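Local atomic coordinates of sensor protein, Kinase (Polaromonas sp. JS666, PDB entry 3GRC), a protein that probably acts in two-component signalling as a receiver domain of a sensor histidine kinase, taking a phosphoryl group onto an aspartate. Residues R6-I11 with A47-A52; T55-L60 with V85-A90. All blocks are in the same frame, centred on the assembly; numbering follows the deposited sequence.

Interaction 1 of 2, residues R6-I11 with A47-A52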
loop_
_atom_site.group_PDB
_atom_site.type_symbol
_atom_site.label_atom_id
_atom_site.label_comp_id
_atom_site.label_asym_id
_atom_site.label_seq_id
_atom_site.Cartn_x
_atom_site.Cartn_y
_atom_site.Cartn_z
ATOM N N ARG A 6 -8.326 14.589 -2.986
ATOM C CA ARG A 6 -9.328 13.720 -3.615
ATOM C C ARG A 6 -9.088 12.200 -3.694
ATOM O O ARG A 6 -9.761 11.444 -3.001
ATOM C CB ARG A 6 -9.706 14.247 -5.004
ATOM C CG ARG A 6 -11.127 13.863 -5.374
ATOM C CD ARG A 6 -12.073 14.406 -4.309
ATOM N NE ARG A 6 -13.326 13.666 -4.218
ATOM C CZ ARG A 6 -14.209 13.563 -5.203
ATOM N NH1 ARG A 6 -13.984 14.156 -6.370
ATOM N NH2 ARG A 6 -15.323 12.864 -5.017
ATOM N N PRO A 7 -8.161 11.723 -4.547
ATOM C CA PRO A 7 -7.983 10.260 -4.567
ATOM C C PRO A 7 -7.618 9.788 -3.152
ATOM O O PRO A 7 -6.745 10.368 -2.523
ATOM C CB PRO A 7 -6.825 10.054 -5.549
ATOM C CG PRO A 7 -6.829 11.294 -6.383
ATOM C CD PRO A 7 -7.171 12.385 -5.409
ATOM N N ARG A 8 -8.266 8.742 -2.651
ATOM C CA ARG A 8 -7.962 8.289 -1.295
ATOM C C ARG A 8 -7.086 7.038 -1.218
ATOM O O ARG A 8 -7.323 6.051 -1.913
ATOM C CB ARG A 8 -9.264 8.086 -0.513
ATOM C CG ARG A 8 -9.057 7.757 0.971
ATOM C CD ARG A 8 -10.381 7.692 1.761
ATOM N NE ARG A 8 -10.877 9.034 2.031
ATOM C CZ ARG A 8 -10.974 9.585 3.233
ATOM N NH1 ARG A 8 -10.622 8.922 4.318
ATOM N NH2 ARG A 8 -11.411 10.823 3.341
ATOM N N ILE A 9 -6.072 7.087 -0.360
ATOM C CA ILE A 9 -5.140 5.971 -0.192
ATOM C C ILE A 9 -5.343 5.252 1.139
ATOM O O ILE A 9 -5.548 5.893 2.161
ATOM C CB ILE A 9 -3.679 6.464 -0.217
ATOM C CG1 ILE A 9 -3.414 7.278 -1.485
ATOM C CG2 ILE A 9 -2.722 5.286 -0.108
ATOM C CD1 ILE A 9 -3.656 6.529 -2.758
ATOM N N LEU A 10 -5.299 3.925 1.134
ATOM C CA LEU A 10 -5.424 3.186 2.382
ATOM C C LEU A 10 -4.018 2.789 2.843
ATOM O O LEU A 10 -3.337 2.003 2.188
ATOM C CB LEU A 10 -6.281 1.934 2.208
ATOM C CG LEU A 10 -6.359 1.007 3.430
ATOM C CD1 LEU A 10 -7.069 1.688 4.594
ATOM C CD2 LEU A 10 -7.108 -0.261 3.040
ATOM N N ILE A 11 -3.593 3.360 3.961
ATOM C CA ILE A 11 -2.287 3.097 4.542
ATOM C C ILE A 11 -2.341 1.955 5.554
ATOM O O ILE A 11 -2.988 2.078 6.591
ATOM C CB ILE A 11 -1.759 4.334 5.299
ATOM C CG1 ILE A 11 -1.709 5.538 4.370
ATOM C CG2 ILE A 11 -0.397 4.028 5.912
ATOM C CD1 ILE A 11 -1.393 6.823 5.090
ATOM N N ALA A 47 -13.056 -2.516 1.823
ATOM C CA ALA A 47 -14.376 -2.746 1.264
ATOM C C ALA A 47 -15.370 -1.655 1.677
ATOM O O ALA A 47 -16.348 -1.399 0.969
ATOM C CB ALA A 47 -14.893 -4.109 1.706
ATOM N N ARG A 48 -15.110 -1.007 2.810
ATOM C CA ARG A 48 -16.013 0.026 3.303
ATOM C C ARG A 48 -16.102 1.260 2.411
ATOM O O ARG A 48 -17.040 2.041 2.535
ATOM C CB ARG A 48 -15.623 0.445 4.719
ATOM C CG ARG A 48 -15.662 -0.681 5.742
ATOM C CD ARG A 48 -15.317 -0.150 7.120
ATOM N NE ARG A 48 -16.304 0.829 7.568
ATOM C CZ ARG A 48 -16.119 1.689 8.567
ATOM N NH1 ARG A 48 -14.976 1.706 9.236
ATOM N NH2 ARG A 48 -17.087 2.532 8.903
ATOM N N ARG A 49 -15.133 1.450 1.521
ATOM C CA ARG A 49 -15.182 2.603 0.632
ATOM C C ARG A 49 -14.188 2.524 -0.517
ATOM O O ARG A 49 -13.317 1.663 -0.538
ATOM C CB ARG A 49 -14.984 3.911 1.418
ATOM C CG ARG A 49 -13.622 4.124 2.045
ATOM C CD ARG A 49 -13.597 5.410 2.885
ATOM N NE ARG A 49 -13.829 6.614 2.084
ATOM C CZ ARG A 49 -13.971 7.848 2.578
ATOM N NH1 ARG A 49 -13.911 8.073 3.887
ATOM N NH2 ARG A 49 -14.177 8.866 1.754
ATOM N N PRO A 50 -14.334 3.415 -1.509
ATOM C CA PRO A 50 -13.451 3.454 -2.677
ATOM C C PRO A 50 -12.061 3.996 -2.350
ATOM O O PRO A 50 -11.933 5.040 -1.701
ATOM C CB PRO A 50 -14.203 4.368 -3.651
ATOM C CG PRO A 50 -15.644 4.204 -3.243
ATOM C CD PRO A 50 -15.528 4.246 -1.743
ATOM N N TYR A 51 -11.035 3.275 -2.793
ATOM C CA TYR A 51 -9.640 3.663 -2.592
ATOM C C TYR A 51 -8.907 3.610 -3.928
ATOM O O TYR A 51 -9.075 2.661 -4.683
ATOM C CB TYR A 51 -8.948 2.721 -1.602
ATOM C CG TYR A 51 -9.323 2.961 -0.161
ATOM C CD1 TYR A 51 -8.931 4.126 0.497
ATOM C CD2 TYR A 51 -10.120 2.048 0.527
ATOM C CE1 TYR A 51 -9.330 4.376 1.797
ATOM C CE2 TYR A 51 -10.528 2.290 1.831
ATOM C CZ TYR A 51 -10.135 3.455 2.462
ATOM O OH TYR A 51 -10.574 3.702 3.737
ATOM N N ALA A 52 -8.109 4.631 -4.219
ATOM C CA ALA A 52 -7.344 4.674 -5.463
ATOM C C ALA A 52 -6.157 3.712 -5.354
ATOM O O ALA A 52 -5.693 3.169 -6.361
ATOM C CB ALA A 52 -6.842 6.078 -5.725
#

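Interaction 2 of 2, residues T55-L60 with V85-A90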
loop_
_atom_site.group_PDB
_atom_site.type_symbol
_atom_site.label_atom_id
_atom_site.label_comp_id
_atom_site.label_asym_id
_atom_site.label_seq_id
_atom_site.Cartn_x
_atom_site.Cartn_y
_atom_site.Cartn_z
ATOM N N THR A 55 -0.980 1.323 0.424
ATOM C CA THR A 55 0.451 1.217 0.662
ATOM C C THR A 55 0.517 0.081 1.669
ATOM O O THR A 55 -0.289 0.025 2.607
ATOM C CB THR A 55 1.065 2.502 1.271
ATOM O OG1 THR A 55 0.557 2.717 2.592
ATOM C CG2 THR A 55 0.733 3.697 0.401
ATOM N N VAL A 56 1.465 -0.830 1.475
ATOM C CA VAL A 56 1.588 -1.975 2.361
ATOM C C VAL A 56 2.939 -2.193 3.019
ATOM O O VAL A 56 3.977 -2.244 2.366
ATOM C CB VAL A 56 1.225 -3.271 1.624
ATOM C CG1 VAL A 56 1.383 -4.475 2.555
ATOM C CG2 VAL A 56 -0.187 -3.171 1.100
ATOM N N ASP A 57 2.897 -2.336 4.332
ATOM C CA ASP A 57 4.079 -2.604 5.128
ATOM C C ASP A 57 4.236 -4.122 5.086
ATOM O O ASP A 57 3.287 -4.855 5.351
ATOM C CB ASP A 57 3.836 -2.141 6.564
ATOM C CG ASP A 57 4.987 -2.468 7.497
ATOM O OD1 ASP A 57 6.065 -2.894 7.010
ATOM O OD2 ASP A 57 4.810 -2.279 8.729
ATOM N N LEU A 58 5.423 -4.598 4.746
ATOM C CA LEU A 58 5.656 -6.027 4.677
ATOM C C LEU A 58 5.684 -6.698 6.049
ATOM O O LEU A 58 5.270 -7.846 6.192
ATOM C CB LEU A 58 6.961 -6.294 3.944
ATOM C CG LEU A 58 6.857 -7.014 2.601
ATOM C CD1 LEU A 58 5.786 -6.378 1.728
ATOM C CD2 LEU A 58 8.213 -6.971 1.920
ATOM N N ASN A 59 6.148 -5.972 7.061
ATOM C CA ASN A 59 6.247 -6.519 8.415
ATOM C C ASN A 59 5.055 -6.224 9.323
ATOM O O ASN A 59 5.150 -5.402 10.231
ATOM C CB ASN A 59 7.523 -6.000 9.074
ATOM C CG ASN A 59 8.766 -6.355 8.283
ATOM O OD1 ASN A 59 9.109 -7.530 8.139
ATOM N ND2 ASN A 59 9.443 -5.343 7.753
ATOM N N LEU A 60 3.939 -6.903 9.086
ATOM C CA LEU A 60 2.741 -6.704 9.899
ATOM C C LEU A 60 2.636 -7.770 10.992
ATOM O O LEU A 60 3.151 -8.877 10.844
ATOM C CB LEU A 60 1.498 -6.758 9.019
ATOM C CG LEU A 60 1.498 -5.798 7.836
ATOM C CD1 LEU A 60 0.329 -6.119 6.930
ATOM C CD2 LEU A 60 1.442 -4.363 8.342
ATOM N N VAL A 85 4.293 -1.240 -2.058
ATOM C CA VAL A 85 4.847 -1.758 -0.815
ATOM C C VAL A 85 5.835 -0.715 -0.287
ATOM O O VAL A 85 6.655 -0.195 -1.046
ATOM C CB VAL A 85 5.613 -3.095 -1.034
ATOM C CG1 VAL A 85 6.448 -3.424 0.190
ATOM C CG2 VAL A 85 4.645 -4.212 -1.310
ATOM N N VAL A 86 5.730 -0.397 0.999
ATOM C CA VAL A 86 6.621 0.563 1.650
ATOM C C VAL A 86 7.015 -0.192 2.899
ATOM O O VAL A 86 6.233 -0.305 3.847
ATOM C CB VAL A 86 5.895 1.871 2.051
ATOM C CG1 VAL A 86 6.898 2.844 2.675
ATOM C CG2 VAL A 86 5.215 2.496 0.837
ATOM N N SER A 87 8.230 -0.722 2.895
ATOM C CA SER A 87 8.678 -1.529 4.004
ATOM C C SER A 87 10.187 -1.558 4.100
ATOM O O SER A 87 10.890 -1.320 3.116
ATOM C CB SER A 87 8.118 -2.950 3.827
ATOM O OG SER A 87 8.382 -3.761 4.940
ATOM N N ALA A 88 10.670 -1.866 5.299
ATOM C CA ALA A 88 12.094 -1.934 5.594
ATOM C C ALA A 88 12.831 -3.008 4.791
ATOM O O ALA A 88 13.952 -2.804 4.321
ATOM C CB ALA A 88 12.285 -2.176 7.086
ATOM N N ASN A 89 12.202 -4.159 4.642
ATOM C CA ASN A 89 12.816 -5.244 3.896
ATOM C C ASN A 89 12.095 -5.367 2.547
ATOM O O ASN A 89 11.770 -6.471 2.103
ATOM C CB ASN A 89 12.691 -6.545 4.695
ATOM C CG ASN A 89 13.052 -6.366 6.169
ATOM O OD1 ASN A 89 12.234 -5.914 6.973
ATOM N ND2 ASN A 89 14.282 -6.708 6.523
ATOM N N ALA A 90 11.859 -4.224 1.903
ATOM C CA ALA A 90 11.155 -4.187 0.626
ATOM C C ALA A 90 11.885 -4.880 -0.505
ATOM O O ALA A 90 11.294 -5.663 -1.248
ATOM C CB ALA A 90 10.869 -2.755 0.240
HETATM O O HOH W 1 8.625 -1.904 7.428
#

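Interaction 1 of 2, residues R6-I11 with A47-A52
The carbonyl oxygen of R8 takes two contacts from Y51 and A52. A52 N gives it a hydrogen bond of 2.8 Å, with the donor in the carbonyl plane. Y51 CA adds a CA-H...O contact to R8 O at 3.4 Å. R8 O also lies at the edge of the Y51 ring, near its plane. L10 takes a face of that ring. Its CB sits over the centre, 3.8 Å from the ring centroid and only 10° off the normal, which is a CH-pi contact. The aliphatic part of R8 runs past the same ring. With CG anti to the backbone N (chi1 -174°), R8 brings CG close to Y51 CE1. R8 CD comes to 3.5 Å from Y51 CE1.

The fold is a CheY-like receiver domain, a parallel sheet with helices on both sides. R8 and L10 belong to strand 8-12. The residues from R49 to A52 lead from helix 39-48 into strand 53-56, the sheet neighbour of strand 8-12.

At the outer end two arginines stack. The R8 guanidinium lies flat on that of R49, with centres 3.5 Å apart and planes at 12°. The two side chains cross at about a right angle. R8 NE and R49 NH2 are both donors, so no hydrogen bond joins them, and the two groups carry like charges. D34 of strand 32-36 probably eases the repulsion, since its OD1 forms a salt bridge with R8 NH1. Its OD2 bonds Y51 OH, which is also bonded to Q45 NE2. D34 therefore fixes both the R8 tip and the tyrosine hydroxyl.

A52 CB meets P7 CB at 4.0 Å. The tip of I9, its CD1, reaches A52 CB more loosely, at 4.4 Å.

Interaction 2 of 2, residues T55-L60 with V85-A90
V86 N donates to V56 O at 2.9 Å, and N59 ND2 donates to N89 OD1 at 3.0 Å. The first bond belongs to the parallel pairing of strands 53-56 and 82-86 in the receiver sheet. The second lies beyond it, between the loops that follow these strands. There the N59 donor is in the carbonyl plane of N89, and the two amides are turned 86° apart. An alanine at N89 would probably leave N59 ND2 without this acceptor and the N59 amide freer to turn.

D57 comes just after strand 53-56, where receiver domains carry the phosphoacceptor aspartate; it probably has that role here. This is consistent with E13, D14 and K110 lying nearby. D57 OD1 accepts from N59 N at 3.1 Å, closing an Asx turn. That N-H comes from well above the carboxylate plane. Water 1 donates to D57 OD1 at 2.8 Å and accepts from A88 N, so it bridges the two loops.

S87 OG lies 3.2 Å from D57 OD1. S87 follows strand 82-86 beside D57, and probably corresponds to the serine or threonine that receiver domains commonly have there. Its OG also lies close to L58 CB.

L58 crosses V85 at about a right angle. Its chi1 of -114° lies away from the staggered positions, so strain or a doubtful fit is possible. CD2 approaches N89 O, and W107 packs on both L58 and V85. L58 CD1 meets V85 CG1 at 3.4 Å, tighter than usual carbon contact and likewise doubtful.

In the fold
From the N terminus, the chain first lays down strand 8-12. It then passes through helix 16-28, strand 32-36 and helix 39-48. Interaction 1 closes that loop, bringing the approach to strand 53-56 against the start of strand 8-12. Strand 53-56 opens interaction 2. Helix 65-73 follows, and strand 82-86 closes the beta-alpha-beta unit. The two contacts run in series, neither nested nor crossed. They lie on opposite sides of the chain's centre, about 18 Å apart between centres. They still meet in the sheet, where L10 O and T55 N probably share a hydrogen bond. Interaction 1 lies near the strand starts, interaction 2 at the strand ends around D57.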